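Local coordinates for protein leucine aminopeptidase (Legionella pneumophila, PDB 5GNE) that probably acts as a zinc-dependent aminopeptidase of family M28, removing amino acids from the N termini of peptides, at residues A100-L105 with G365-V370; Y94-E99 with T299-T304; I109-I114 with H357-T362; T278-K283 with A333-D338. One frame throughout, in Å; residues are numbered along the deposited sequence.

Interaction 1 (A100-L105 with G365-V370); sequences AQVHSL and GLAFIV
Val-370 N bonds to Leu-366 O at 2.8 Å, one backbone turn within helix 355-373, and both side chains are turned to the facing helix 99-106. The contact is a helix-helix packing: the two short axes come within 9.4 Å, and their N-to-C directions differ by 143°, nearer antiparallel than parallel. No hydrogen bond spans the interface, which is buried and almost wholly aliphatic.

Val-370 has the most area buried here and works with both branches. Val-370 CG1, anti to the backbone N (chi1 169°), meets Val-102 CG2 at 3.6 Å and also touches Gln-101 CB; Val-370 CG2 lies 3.5 Å from Leu-105 CD1. The valine therefore fits among three residues spread over one turn of the opposite helix. Gln-101 gives only its CB to the contact; its chain bends at CD (chi2 87°) and its end leads away from helix 355-373.

One turn earlier along helix 355-373, Ala-367 allows a close approach, its CA lying 5.6 Å from Val-102 CA. Other helices touch the same side chains: Leu-105 and Leu-366 both lean on Val-218 of helix 202-221, while Val-102 and Ala-367 share Tyr-301 of helix 288-302. Leu-366 straddles the end of the row, with Leu-366 CD2 4.3 Å from Leu-105 CD1 and Leu-366 CD1 4.1 Å from Leu-105 O.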
loop_
_atom_site.group_PDB
_atom_site.type_symbol
_atom_site.label_atom_id
_atom_site.label_comp_id
_atom_site.label_asym_id
_atom_site.label_seq_id
_atom_site.Cartn_x
_atom_site.Cartn_y
_atom_site.Cartn_z
ATOM N N ALA A 100 19.394 -19.376 7.233
ATOM C CA ALA A 100 19.794 -20.063 6.001
ATOM C C ALA A 100 18.790 -19.801 4.904
ATOM O O ALA A 100 19.168 -19.484 3.774
ATOM C CB ALA A 100 19.936 -21.526 6.234
ATOM N N GLN A 101 17.508 -19.925 5.233
ATOM C CA GLN A 101 16.481 -19.715 4.226
ATOM C C GLN A 101 16.452 -18.272 3.730
ATOM O O GLN A 101 16.358 -18.027 2.526
ATOM C CB GLN A 101 15.106 -20.129 4.753
ATOM C CG GLN A 101 14.954 -21.639 5.019
ATOM C CD GLN A 101 15.395 -22.089 6.397
ATOM O OE1 GLN A 101 16.218 -21.452 7.063
ATOM N NE2 GLN A 101 14.855 -23.217 6.823
ATOM N N VAL A 102 16.586 -17.322 4.648
ATOM C CA VAL A 102 16.579 -15.914 4.290
ATOM C C VAL A 102 17.728 -15.619 3.311
ATOM O O VAL A 102 17.536 -14.948 2.294
ATOM C CB VAL A 102 16.673 -15.029 5.564
ATOM C CG1 VAL A 102 16.928 -13.565 5.212
ATOM C CG2 VAL A 102 15.382 -15.178 6.413
ATOM N N HIS A 103 18.923 -16.122 3.599
ATOM C CA HIS A 103 20.034 -15.895 2.682
ATOM C C HIS A 103 19.852 -16.587 1.337
ATOM O O HIS A 103 20.188 -16.004 0.320
ATOM C CB HIS A 103 21.367 -16.274 3.330
ATOM C CG HIS A 103 21.843 -15.255 4.323
ATOM N ND1 HIS A 103 21.361 -15.178 5.613
ATOM C CD2 HIS A 103 22.716 -14.226 4.190
ATOM C CE1 HIS A 103 21.940 -14.171 6.241
ATOM N NE2 HIS A 103 22.766 -13.575 5.399
ATOM N N SER A 104 19.292 -17.791 1.317
ATOM C CA SER A 104 18.994 -18.454 0.040
ATOM C C SER A 104 18.121 -17.562 -0.803
ATOM O O SER A 104 18.353 -17.430 -2.000
ATOM C CB SER A 104 18.326 -19.812 0.228
ATOM O OG SER A 104 19.199 -20.699 0.884
ATOM N N LEU A 105 17.113 -16.947 -0.187
ATOM C CA LEU A 105 16.202 -16.107 -0.961
ATOM C C LEU A 105 16.884 -14.834 -1.430
ATOM O O LEU A 105 16.631 -14.398 -2.560
ATOM C CB LEU A 105 14.925 -15.787 -0.177
ATOM C CG LEU A 105 14.112 -17.050 0.140
ATOM C CD1 LEU A 105 12.684 -16.677 0.346
ATOM C CD2 LEU A 105 14.176 -18.057 -1.007
ATOM N N GLY A 365 11.353 -7.330 2.591
ATOM C CA GLY A 365 10.168 -8.105 2.277
ATOM C C GLY A 365 10.344 -9.611 2.365
ATOM O O GLY A 365 9.487 -10.325 2.918
ATOM N N LEU A 366 11.451 -10.112 1.831
ATOM C CA LEU A 366 11.669 -11.558 1.811
ATOM C C LEU A 366 11.998 -12.105 3.203
ATOM O O LEU A 366 11.524 -13.173 3.567
ATOM C CB LEU A 366 12.761 -11.904 0.808
ATOM C CG LEU A 366 12.300 -11.789 -0.654
ATOM C CD1 LEU A 366 13.434 -11.919 -1.674
ATOM C CD2 LEU A 366 11.236 -12.810 -0.955
ATOM N N ALA A 367 12.804 -11.388 3.985
ATOM C CA ALA A 367 13.041 -11.765 5.388
ATOM C C ALA A 367 11.710 -11.781 6.173
ATOM O O ALA A 367 11.414 -12.703 6.964
ATOM C CB ALA A 367 14.027 -10.824 6.025
ATOM N N PHE A 368 10.915 -10.741 5.946
ATOM C CA PHE A 368 9.571 -10.650 6.491
ATOM C C PHE A 368 8.759 -11.904 6.165
ATOM O O PHE A 368 8.225 -12.563 7.050
ATOM C CB PHE A 368 8.915 -9.392 5.938
ATOM C CG PHE A 368 7.615 -9.032 6.582
ATOM C CD1 PHE A 368 7.581 -8.384 7.809
ATOM C CD2 PHE A 368 6.421 -9.256 5.906
ATOM C CE1 PHE A 368 6.355 -8.018 8.378
ATOM C CE2 PHE A 368 5.209 -8.900 6.460
ATOM C CZ PHE A 368 5.174 -8.272 7.696
ATOM N N ILE A 369 8.704 -12.243 4.884
ATOM C CA ILE A 369 7.973 -13.413 4.434
ATOM C C ILE A 369 8.534 -14.723 5.009
ATOM O O ILE A 369 7.784 -15.599 5.412
ATOM C CB ILE A 369 7.962 -13.489 2.910
ATOM C CG1 ILE A 369 7.031 -12.426 2.329
ATOM C CG2 ILE A 369 7.467 -14.833 2.440
ATOM C CD1 ILE A 369 7.066 -12.424 0.836
ATOM N N VAL A 370 9.851 -14.861 5.083
ATOM C CA VAL A 370 10.414 -16.114 5.587
ATOM C C VAL A 370 10.192 -16.240 7.088
ATOM O O VAL A 370 9.737 -17.276 7.579
ATOM C CB VAL A 370 11.929 -16.241 5.278
ATOM C CG1 VAL A 370 12.541 -17.407 6.036
ATOM C CG2 VAL A 370 12.145 -16.426 3.790
#

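Interaction 2 (Y94-E99 with T299-T304); sequences YPINHE and TRYVKT
Tyr-301 and Ile-96 run alongside each other, pointing opposite ways, and the phenol end of the tyrosine lies between Ile-96 and Glu-99. Ile-96 CG2, anti to the backbone N, is the methyl that meets the ring, obliquely, 3.5 Å from Tyr-301 CE2; on the Glu-99 side the closest atom is Glu-99 CA, 3.5 Å from Tyr-301 OH. One face of the ring is occupied by the preceding residue: Arg-300 CG sits 3.9 Å above the plane, over the centre. The hydroxyl itself is hydrogen-bonded to Glu-371, whose carboxylate also takes the backbone N-H groups of Asn-97 and His-98.

Further out, Glu-99 and Arg-300 cross at about a right angle, with carboxylate and guanidinium planes 83° apart. Their salt bridge is long, 3.8 Å from Glu-99 OE1 to Arg-300 NH2. A water bridges the pair: it lies in plane at the guanidinium edge, accepts from Arg-300 NE at 2.7 Å and donates to Glu-99 OE1 at 3.0 Å. This polar pair is at the surface, whereas the tyrosine is buried.

The contact joins the loop leading to the N-cap of helix 99-106 with the last turn, of wider pi type, of helix 288-302; helix 355-373 packs against both through Ala-367, Val-370 and Glu-371.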
loop_
_atom_site.group_PDB
_atom_site.type_symbol
_atom_site.label_atom_id
_atom_site.label_comp_id
_atom_site.label_asym_id
_atom_site.label_seq_id
_atom_site.Cartn_x
_atom_site.Cartn_y
_atom_site.Cartn_z
ATOM N N TYR A 94 8.319 -11.698 18.165
ATOM C CA TYR A 94 8.453 -12.461 16.912
ATOM C C TYR A 94 9.847 -13.087 16.778
ATOM O O TYR A 94 10.870 -12.395 16.863
ATOM C CB TYR A 94 8.223 -11.568 15.704
ATOM C CG TYR A 94 6.850 -10.970 15.568
ATOM C CD1 TYR A 94 5.865 -11.570 14.776
ATOM C CD2 TYR A 94 6.546 -9.775 16.216
ATOM C CE1 TYR A 94 4.605 -10.986 14.649
ATOM C CE2 TYR A 94 5.306 -9.192 16.106
ATOM C CZ TYR A 94 4.335 -9.788 15.326
ATOM O OH TYR A 94 3.106 -9.165 15.241
ATOM N N PRO A 95 9.884 -14.397 16.544
ATOM C CA PRO A 95 11.110 -15.178 16.381
ATOM C C PRO A 95 11.830 -14.815 15.097
ATOM O O PRO A 95 11.144 -14.488 14.121
ATOM C CB PRO A 95 10.616 -16.624 16.295
ATOM C CG PRO A 95 9.226 -16.607 16.777
ATOM C CD PRO A 95 8.681 -15.238 16.571
ATOM N N ILE A 96 13.162 -14.771 15.128
ATOM C CA ILE A 96 13.987 -14.703 13.917
ATOM C C ILE A 96 15.018 -15.875 13.892
ATOM O O ILE A 96 16.051 -15.807 14.539
ATOM C CB ILE A 96 14.681 -13.344 13.838
ATOM C CG1 ILE A 96 13.632 -12.233 13.753
ATOM C CG2 ILE A 96 15.560 -13.261 12.624
ATOM C CD1 ILE A 96 14.218 -10.832 13.783
ATOM N N ASN A 97 14.731 -16.951 13.165
ATOM C CA ASN A 97 15.430 -18.228 13.380
ATOM C C ASN A 97 15.686 -19.047 12.106
ATOM O O ASN A 97 15.872 -20.271 12.149
ATOM C CB ASN A 97 14.606 -19.035 14.398
ATOM C CG ASN A 97 13.144 -19.085 14.026
ATOM O OD1 ASN A 97 12.720 -18.505 13.011
ATOM N ND2 ASN A 97 12.350 -19.691 14.879
ATOM N N HIS A 98 15.596 -18.353 10.988
ATOM C CA HIS A 98 15.604 -18.883 9.640
ATOM C C HIS A 98 16.679 -18.282 8.741
ATOM O O HIS A 98 16.446 -18.073 7.533
ATOM C CB HIS A 98 14.170 -18.609 9.162
ATOM C CG HIS A 98 13.171 -19.439 9.894
ATOM N ND1 HIS A 98 11.926 -19.722 9.409
ATOM C CD2 HIS A 98 13.390 -20.377 10.852
ATOM C CE1 HIS A 98 11.320 -20.572 10.206
ATOM N NE2 HIS A 98 12.231 -21.058 11.039
ATOM N N GLU A 99 17.882 -18.095 9.275
ATOM C CA GLU A 99 18.927 -17.369 8.563
ATOM C C GLU A 99 19.314 -18.047 7.247
ATOM O O GLU A 99 19.513 -17.372 6.233
ATOM C CB GLU A 99 20.179 -17.202 9.437
ATOM C CG GLU A 99 21.381 -16.654 8.639
ATOM C CD GLU A 99 22.506 -16.083 9.504
ATOM O OE1 GLU A 99 22.275 -15.787 10.704
ATOM O OE2 GLU A 99 23.606 -15.858 8.947
ATOM N N THR A 299 18.125 -4.636 10.639
ATOM C CA THR A 299 19.429 -4.697 11.261
ATOM C C THR A 299 20.092 -6.062 11.054
ATOM O O THR A 299 21.243 -6.141 10.596
ATOM C CB THR A 299 19.333 -4.346 12.752
ATOM O OG1 THR A 299 19.038 -2.947 12.860
ATOM C CG2 THR A 299 20.660 -4.609 13.450
ATOM N N ARG A 300 19.363 -7.131 11.361
ATOM C CA ARG A 300 19.935 -8.469 11.296
ATOM C C ARG A 300 20.231 -8.939 9.873
ATOM O O ARG A 300 21.246 -9.580 9.641
ATOM C CB ARG A 300 19.011 -9.473 11.976
ATOM C CG ARG A 300 19.497 -10.889 11.853
ATOM C CD ARG A 300 19.259 -11.660 13.123
ATOM N NE ARG A 300 20.049 -12.882 13.130
ATOM C CZ ARG A 300 20.046 -13.757 14.125
ATOM N NH1 ARG A 300 19.282 -13.539 15.190
ATOM N NH2 ARG A 300 20.802 -14.850 14.051
ATOM N N TYR A 301 19.355 -8.636 8.920
ATOM C CA TYR A 301 19.507 -9.215 7.580
ATOM C C TYR A 301 19.862 -8.215 6.486
ATOM O O TYR A 301 20.780 -8.458 5.704
ATOM C CB TYR A 301 18.232 -9.958 7.161
ATOM C CG TYR A 301 17.941 -11.210 7.958
ATOM C CD1 TYR A 301 18.897 -12.211 8.072
ATOM C CD2 TYR A 301 16.694 -11.420 8.545
ATOM C CE1 TYR A 301 18.637 -13.371 8.781
ATOM C CE2 TYR A 301 16.429 -12.582 9.252
ATOM C CZ TYR A 301 17.408 -13.555 9.358
ATOM O OH TYR A 301 17.172 -14.719 10.050
ATOM N N VAL A 302 19.157 -7.087 6.436
ATOM C CA VAL A 302 19.394 -6.123 5.373
ATOM C C VAL A 302 20.647 -5.315 5.709
ATOM O O VAL A 302 21.246 -4.683 4.832
ATOM C CB VAL A 302 18.184 -5.209 5.145
ATOM C CG1 VAL A 302 18.348 -4.419 3.852
ATOM C CG2 VAL A 302 16.924 -6.039 5.038
ATOM N N LYS A 303 21.036 -5.367 6.983
ATOM C CA LYS A 303 22.174 -4.618 7.533
ATOM C C LYS A 303 22.117 -3.160 7.091
ATOM O O LYS A 303 23.036 -2.630 6.476
ATOM C CB LYS A 303 23.479 -5.285 7.091
ATOM C CG LYS A 303 23.541 -6.776 7.498
ATOM C CD LYS A 303 24.315 -7.046 8.784
ATOM C CE LYS A 303 24.853 -8.482 8.827
ATOM N NZ LYS A 303 25.095 -8.990 10.217
ATOM N N THR A 304 21.007 -2.520 7.430
ATOM C CA THR A 304 20.746 -1.131 7.088
ATOM C C THR A 304 20.491 -0.308 8.349
ATOM O O THR A 304 20.022 -0.845 9.351
ATOM C CB THR A 304 19.520 -1.071 6.105
ATOM O OG1 THR A 304 19.978 -1.087 4.746
ATOM C CG2 THR A 304 18.669 0.135 6.308
HETATM O O HOH W 1 21.915 -12.841 11.178
#

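Interaction 3 (I109-I114 with H357-T362); sequences IDPAKI and HMVNFT
Ile-114 reaches Thr-362 with its terminal methyl, Ile-114 CD1 lying 3.4 Å from Thr-362 OG1. Ile-114 CD1 is also 4.2 Å from Val-359 CG2, and the other branch of the isoleucine, Ile-114 CG2, touches Met-358 SD at 4.1 Å. One side chain of helix 111-123 thus spans three residues on one face of helix 355-373. Pro-111 crosses Val-359 obliquely, Pro-111 CG lying 3.8 Å from Val-359 CG2. Just before the helix, Ile-109 CG1 lies 4.1 Å from Thr-362 CG2, so both branches of the threonine are engaged.

The next shell fixes these groups. Thr-362 OG1 is anti to the carbonyl carbon (chi1 -51°), which turns the hydroxyl back along its own helix, where it donates to Met-358 O at 3.0 Å from above the carbonyl plane (42° out of it). Met-358 O also accepts from Thr-362 N, at 2.8 Å, and the hydroxyl proton is satisfied without any polar partner from 109-114. On the other side Asp-110 is the N-cap, its OD1 accepting a weak capping bond from Ala-112 N, while its own N donates to Glu-214.

The capped N-terminal turn of helix 111-123 thus packs on the first turns of helix 355-373, with the Met-358 side chain about 12 Å from a bound zinc ion. Helix 202-221 touches both segments: Ile-114 rests on its Ser-210 and Met-358 on its Ser-207. Leu-355, at the start of helix 355-373, backs Pro-111 and Ile-114, while Phe-361 packs instead on Ile-279 of strand 279-282.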
loop_
_atom_site.group_PDB
_atom_site.type_symbol
_atom_site.label_atom_id
_atom_site.label_comp_id
_atom_site.label_asym_id
_atom_site.label_seq_id
_atom_site.Cartn_x
_atom_site.Cartn_y
_atom_site.Cartn_z
ATOM N N ILE A 109 17.577 -12.715 -5.576
ATOM C CA ILE A 109 17.066 -11.425 -6.006
ATOM C C ILE A 109 17.733 -11.013 -7.295
ATOM O O ILE A 109 18.962 -10.957 -7.369
ATOM C CB ILE A 109 17.297 -10.314 -4.989
ATOM C CG1 ILE A 109 16.474 -10.572 -3.719
ATOM C CG2 ILE A 109 16.944 -8.966 -5.604
ATOM C CD1 ILE A 109 16.953 -9.733 -2.519
ATOM N N ASP A 110 16.909 -10.766 -8.309
ATOM C CA ASP A 110 17.363 -10.324 -9.614
ATOM C C ASP A 110 17.042 -8.835 -9.833
ATOM O O ASP A 110 15.956 -8.486 -10.301
ATOM C CB ASP A 110 16.728 -11.196 -10.708
ATOM C CG ASP A 110 17.275 -10.889 -12.103
ATOM O OD1 ASP A 110 18.076 -9.940 -12.245
ATOM O OD2 ASP A 110 16.917 -11.608 -13.063
ATOM N N PRO A 111 17.987 -7.949 -9.491
ATOM C CA PRO A 111 17.822 -6.496 -9.635
ATOM C C PRO A 111 17.370 -6.027 -11.029
ATOM O O PRO A 111 16.641 -5.037 -11.151
ATOM C CB PRO A 111 19.219 -5.962 -9.317
ATOM C CG PRO A 111 19.786 -6.955 -8.396
ATOM C CD PRO A 111 19.280 -8.290 -8.882
ATOM N N ALA A 112 17.800 -6.722 -12.071
ATOM C CA ALA A 112 17.383 -6.361 -13.421
ATOM C C ALA A 112 15.873 -6.549 -13.596
ATOM O O ALA A 112 15.207 -5.759 -14.271
ATOM C CB ALA A 112 18.143 -7.183 -14.450
ATOM N N LYS A 113 15.334 -7.585 -12.963
ATOM C CA LYS A 113 13.927 -7.897 -13.120
ATOM C C LYS A 113 13.109 -6.811 -12.417
ATOM O O LYS A 113 12.069 -6.370 -12.934
ATOM C CB LYS A 113 13.630 -9.268 -12.522
ATOM C CG LYS A 113 14.088 -10.484 -13.336
ATOM C CD LYS A 113 13.028 -11.094 -14.221
ATOM C CE LYS A 113 13.560 -12.377 -14.852
ATOM N NZ LYS A 113 12.471 -13.185 -15.457
ATOM N N ILE A 114 13.599 -6.365 -11.257
ATOM C CA ILE A 114 13.036 -5.201 -10.570
ATOM C C ILE A 114 12.976 -3.987 -11.487
ATOM O O ILE A 114 11.915 -3.391 -11.681
ATOM C CB ILE A 114 13.837 -4.798 -9.304
ATOM C CG1 ILE A 114 13.822 -5.896 -8.240
ATOM C CG2 ILE A 114 13.260 -3.549 -8.676
ATOM C CD1 ILE A 114 14.518 -5.476 -6.948
ATOM N N HIS A 357 18.382 0.732 -3.372
ATOM C CA HIS A 357 17.360 0.982 -2.360
ATOM C C HIS A 357 16.161 0.023 -2.457
ATOM O O HIS A 357 15.724 -0.552 -1.467
ATOM C CB HIS A 357 16.917 2.449 -2.506
ATOM C CG HIS A 357 16.452 3.089 -1.239
ATOM N ND1 HIS A 357 17.087 2.911 -0.029
ATOM C CD2 HIS A 357 15.483 4.012 -1.011
ATOM C CE1 HIS A 357 16.485 3.627 0.899
ATOM N NE2 HIS A 357 15.515 4.318 0.323
ATOM N N MET A 358 15.701 -0.201 -3.675
ATOM C CA MET A 358 14.662 -1.171 -3.957
ATOM C C MET A 358 15.097 -2.587 -3.652
ATOM O O MET A 358 14.335 -3.364 -3.042
ATOM C CB MET A 358 14.256 -1.050 -5.405
ATOM C CG MET A 358 13.661 0.300 -5.701
ATOM S SD MET A 358 12.953 0.335 -7.327
ATOM C CE MET A 358 12.482 2.006 -7.396
ATOM N N VAL A 359 16.328 -2.919 -4.038
ATOM C CA VAL A 359 16.859 -4.231 -3.710
ATOM C C VAL A 359 16.794 -4.428 -2.194
ATOM O O VAL A 359 16.402 -5.486 -1.731
ATOM C CB VAL A 359 18.329 -4.425 -4.194
ATOM C CG1 VAL A 359 18.958 -5.634 -3.502
ATOM C CG2 VAL A 359 18.391 -4.601 -5.702
ATOM N N ASN A 360 17.140 -3.406 -1.414
ATOM C CA ASN A 360 17.067 -3.535 0.045
ATOM C C ASN A 360 15.625 -3.741 0.553
ATOM O O ASN A 360 15.401 -4.568 1.434
ATOM C CB ASN A 360 17.718 -2.338 0.738
ATOM C CG ASN A 360 19.266 -2.408 0.725
ATOM O OD1 ASN A 360 19.864 -3.485 0.543
ATOM N ND2 ASN A 360 19.911 -1.259 0.937
ATOM N N PHE A 361 14.650 -3.009 0.004
ATOM C CA PHE A 361 13.237 -3.273 0.330
ATOM C C PHE A 361 12.808 -4.685 -0.078
ATOM O O PHE A 361 12.054 -5.341 0.645
ATOM C CB PHE A 361 12.316 -2.259 -0.340
ATOM C CG PHE A 361 12.261 -0.933 0.354
ATOM C CD1 PHE A 361 13.143 0.079 0.010
ATOM C CD2 PHE A 361 11.338 -0.701 1.360
ATOM C CE1 PHE A 361 13.114 1.316 0.656
ATOM C CE2 PHE A 361 11.292 0.537 2.003
ATOM C CZ PHE A 361 12.184 1.547 1.650
ATOM N N THR A 362 13.313 -5.177 -1.205
ATOM C CA THR A 362 13.059 -6.578 -1.551
ATOM C C THR A 362 13.645 -7.538 -0.529
ATOM O O THR A 362 12.974 -8.486 -0.114
ATOM C CB THR A 362 13.616 -6.932 -2.956
ATOM O OG1 THR A 362 13.135 -5.961 -3.880
ATOM C CG2 THR A 362 13.139 -8.287 -3.409
#

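Interaction 4 (T278-K283 with A333-D338); sequences TIWLLK and ATTLDD
Trp-280, Ala-333 and Thr-335 have the most area buried, and the indole of Trp-280 is the surface on which the other two converge. The ring projects from strand 279-282 with CG anti to the carbonyl carbon (chi1 -74°), toward the loop that follows strand 328-332.

Thr-335 crosses the indole at about a right angle. Thr-335 CB stands over the face of the five-membered ring of Trp-280, 4.0 Å from the centroid and 12° off the normal, a CH-pi contact. The hydroxyl OG1 is modelled too near the ring, so its exact position is doubtful.

Ala-333 takes part through its backbone, as its CB points away. Ala-333 O comes to the benzo edge near the ring plane, 3.1 Å from Trp-280 CZ3 and 3.2 Å from Trp-280 CE3, where the polarised C-H groups may suit a carbonyl. The same oxygen accepts a weak hydrogen bond from His-357 NE2.

Between them the chain runs over the face: Thr-334 C lies 3.5 Å above the indole plane, offset toward the rim. The opposite face carries Thr-278 CG2, 3.6 Å above the centre, so the ring is sandwiched between Thr-278, just before the strand, and the facing loop. Thr-309 of strand 306-309 touches both Trp-280 and Thr-335. The side chain of Thr-334 is about 10 Å from a bound zinc ion.

The contact thus lies at the C-terminal end of strand 328-332, beside its antiparallel neighbour 279-282, in the mixed eight-stranded sheet of the M28 zinc-peptidase fold.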
loop_
_atom_site.group_PDB
_atom_site.type_symbol
_atom_site.label_atom_id
_atom_site.label_comp_id
_atom_site.label_asym_id
_atom_site.label_seq_id
_atom_site.Cartn_x
_atom_site.Cartn_y
_atom_site.Cartn_z
ATOM N N THR A 278 19.679 4.527 4.552
ATOM C CA THR A 278 18.749 4.391 5.677
ATOM C C THR A 278 17.357 4.017 5.189
ATOM O O THR A 278 16.890 4.538 4.184
ATOM C CB THR A 278 18.652 5.701 6.526
ATOM O OG1 THR A 278 19.953 6.053 7.033
ATOM C CG2 THR A 278 17.702 5.506 7.692
ATOM N N ILE A 279 16.708 3.081 5.866
ATOM C CA ILE A 279 15.289 2.853 5.611
ATOM C C ILE A 279 14.472 3.284 6.838
ATOM O O ILE A 279 14.827 2.991 7.976
ATOM C CB ILE A 279 15.021 1.397 5.224
ATOM C CG1 ILE A 279 15.702 1.123 3.875
ATOM C CG2 ILE A 279 13.525 1.139 5.115
ATOM C CD1 ILE A 279 15.585 -0.310 3.355
ATOM N N TRP A 280 13.372 3.982 6.589
ATOM C CA TRP A 280 12.565 4.565 7.658
ATOM C C TRP A 280 11.275 3.776 7.892
ATOM O O TRP A 280 10.566 3.427 6.950
ATOM C CB TRP A 280 12.236 6.030 7.322
ATOM C CG TRP A 280 13.406 6.964 7.480
ATOM C CD1 TRP A 280 13.789 7.598 8.612
ATOM C CD2 TRP A 280 14.373 7.314 6.471
ATOM N NE1 TRP A 280 14.919 8.355 8.373
ATOM C CE2 TRP A 280 15.302 8.182 7.072
ATOM C CE3 TRP A 280 14.537 6.975 5.126
ATOM C CZ2 TRP A 280 16.376 8.736 6.365
ATOM C CZ3 TRP A 280 15.613 7.519 4.426
ATOM C CH2 TRP A 280 16.514 8.390 5.047
ATOM N N LEU A 281 10.979 3.516 9.161
ATOM C CA LEU A 281 9.749 2.854 9.558
ATOM C C LEU A 281 8.789 3.893 10.083
ATOM O O LEU A 281 9.217 4.847 10.746
ATOM C CB LEU A 281 10.020 1.811 10.642
ATOM C CG LEU A 281 10.989 0.697 10.243
ATOM C CD1 LEU A 281 11.203 -0.267 11.392
ATOM C CD2 LEU A 281 10.475 -0.037 9.005
ATOM N N LEU A 282 7.495 3.688 9.836
ATOM C CA LEU A 282 6.488 4.647 10.271
ATOM C C LEU A 282 6.046 4.277 11.651
ATOM O O LEU A 282 5.980 3.096 11.963
ATOM C CB LEU A 282 5.300 4.660 9.329
ATOM C CG LEU A 282 5.500 5.644 8.181
ATOM C CD1 LEU A 282 6.324 5.041 7.047
ATOM C CD2 LEU A 282 4.165 6.158 7.696
ATOM N N LYS A 283 5.799 5.262 12.511
ATOM C CA LYS A 283 5.394 4.890 13.859
ATOM C C LYS A 283 3.928 5.167 14.200
ATOM O O LYS A 283 3.471 4.761 15.266
ATOM C CB LYS A 283 6.282 5.542 14.922
ATOM C CG LYS A 283 7.191 6.669 14.503
ATOM C CD LYS A 283 7.959 7.125 15.756
ATOM C CE LYS A 283 9.004 8.190 15.482
ATOM N NZ LYS A 283 9.469 8.817 16.758
ATOM N N ALA A 333 11.020 4.731 1.885
ATOM C CA ALA A 333 12.243 5.260 1.285
ATOM C C ALA A 333 12.762 6.562 1.908
ATOM O O ALA A 333 13.969 6.780 1.957
ATOM C CB ALA A 333 12.033 5.460 -0.226
ATOM N N THR A 334 11.857 7.419 2.378
ATOM C CA THR A 334 12.220 8.758 2.869
ATOM C C THR A 334 11.582 9.068 4.223
ATOM O O THR A 334 10.615 8.411 4.616
ATOM C CB THR A 334 11.805 9.868 1.878
ATOM O OG1 THR A 334 10.391 9.806 1.675
ATOM C CG2 THR A 334 12.494 9.695 0.538
ATOM N N THR A 335 12.174 10.011 4.960
ATOM C CA THR A 335 11.539 10.619 6.137
ATOM C C THR A 335 10.594 11.697 5.659
ATOM O O THR A 335 10.689 12.129 4.515
ATOM C CB THR A 335 12.542 11.248 7.102
ATOM O OG1 THR A 335 13.656 10.376 7.274
ATOM C CG2 THR A 335 11.907 11.502 8.472
ATOM N N LEU A 336 9.724 12.173 6.539
ATOM C CA LEU A 336 8.800 13.236 6.181
ATOM C C LEU A 336 9.446 14.620 5.952
ATOM O O LEU A 336 8.834 15.492 5.333
ATOM C CB LEU A 336 7.714 13.339 7.250
ATOM C CG LEU A 336 6.636 14.349 6.898
ATOM C CD1 LEU A 336 6.016 13.956 5.565
ATOM C CD2 LEU A 336 5.596 14.376 7.991
ATOM N N ASP A 337 10.673 14.835 6.412
ATOM C CA ASP A 337 11.308 16.120 6.127
ATOM C C ASP A 337 12.311 16.147 4.969
ATOM O O ASP A 337 12.356 17.142 4.246
ATOM C CB ASP A 337 11.932 16.709 7.394
ATOM C CG ASP A 337 10.921 16.851 8.518
ATOM O OD1 ASP A 337 9.950 17.610 8.322
ATOM O OD2 ASP A 337 11.098 16.234 9.589
ATOM N N ASP A 338 13.132 15.124 4.777
ATOM C CA ASP A 338 13.853 15.133 3.520
ATOM C C ASP A 338 13.125 14.124 2.620
ATOM O O ASP A 338 13.403 12.919 2.627
ATOM C CB ASP A 338 15.325 14.811 3.692
ATOM C CG ASP A 338 16.173 15.435 2.595
ATOM O OD1 ASP A 338 15.748 16.492 2.062
ATOM O OD2 ASP A 338 17.286 14.936 2.314
#

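From the N terminus, the first segments to enter a contact are the loop 94-99, helix 99-106 and the start of helix 111-123, and their partners all lie more than 180 residues later. Interaction 1 closes the longest loop, to helix 355-373; interaction 3, using the same helix, nests inside it, and interaction 4, the shortest closure at about 50 residues, nests inside both. Interaction 2, ending on helix 288-302, crosses the other three. Interactions 1 and 2 touch through Tyr-301, while His-357 and Phe-361 link interaction 3 to Ala-333 of interaction 4. Interactions 1 to 3 bring segments 94-114 onto helices 288-302 and 355-373; interaction 4 joins a strand of the mixed sheet to the loop after its neighbour.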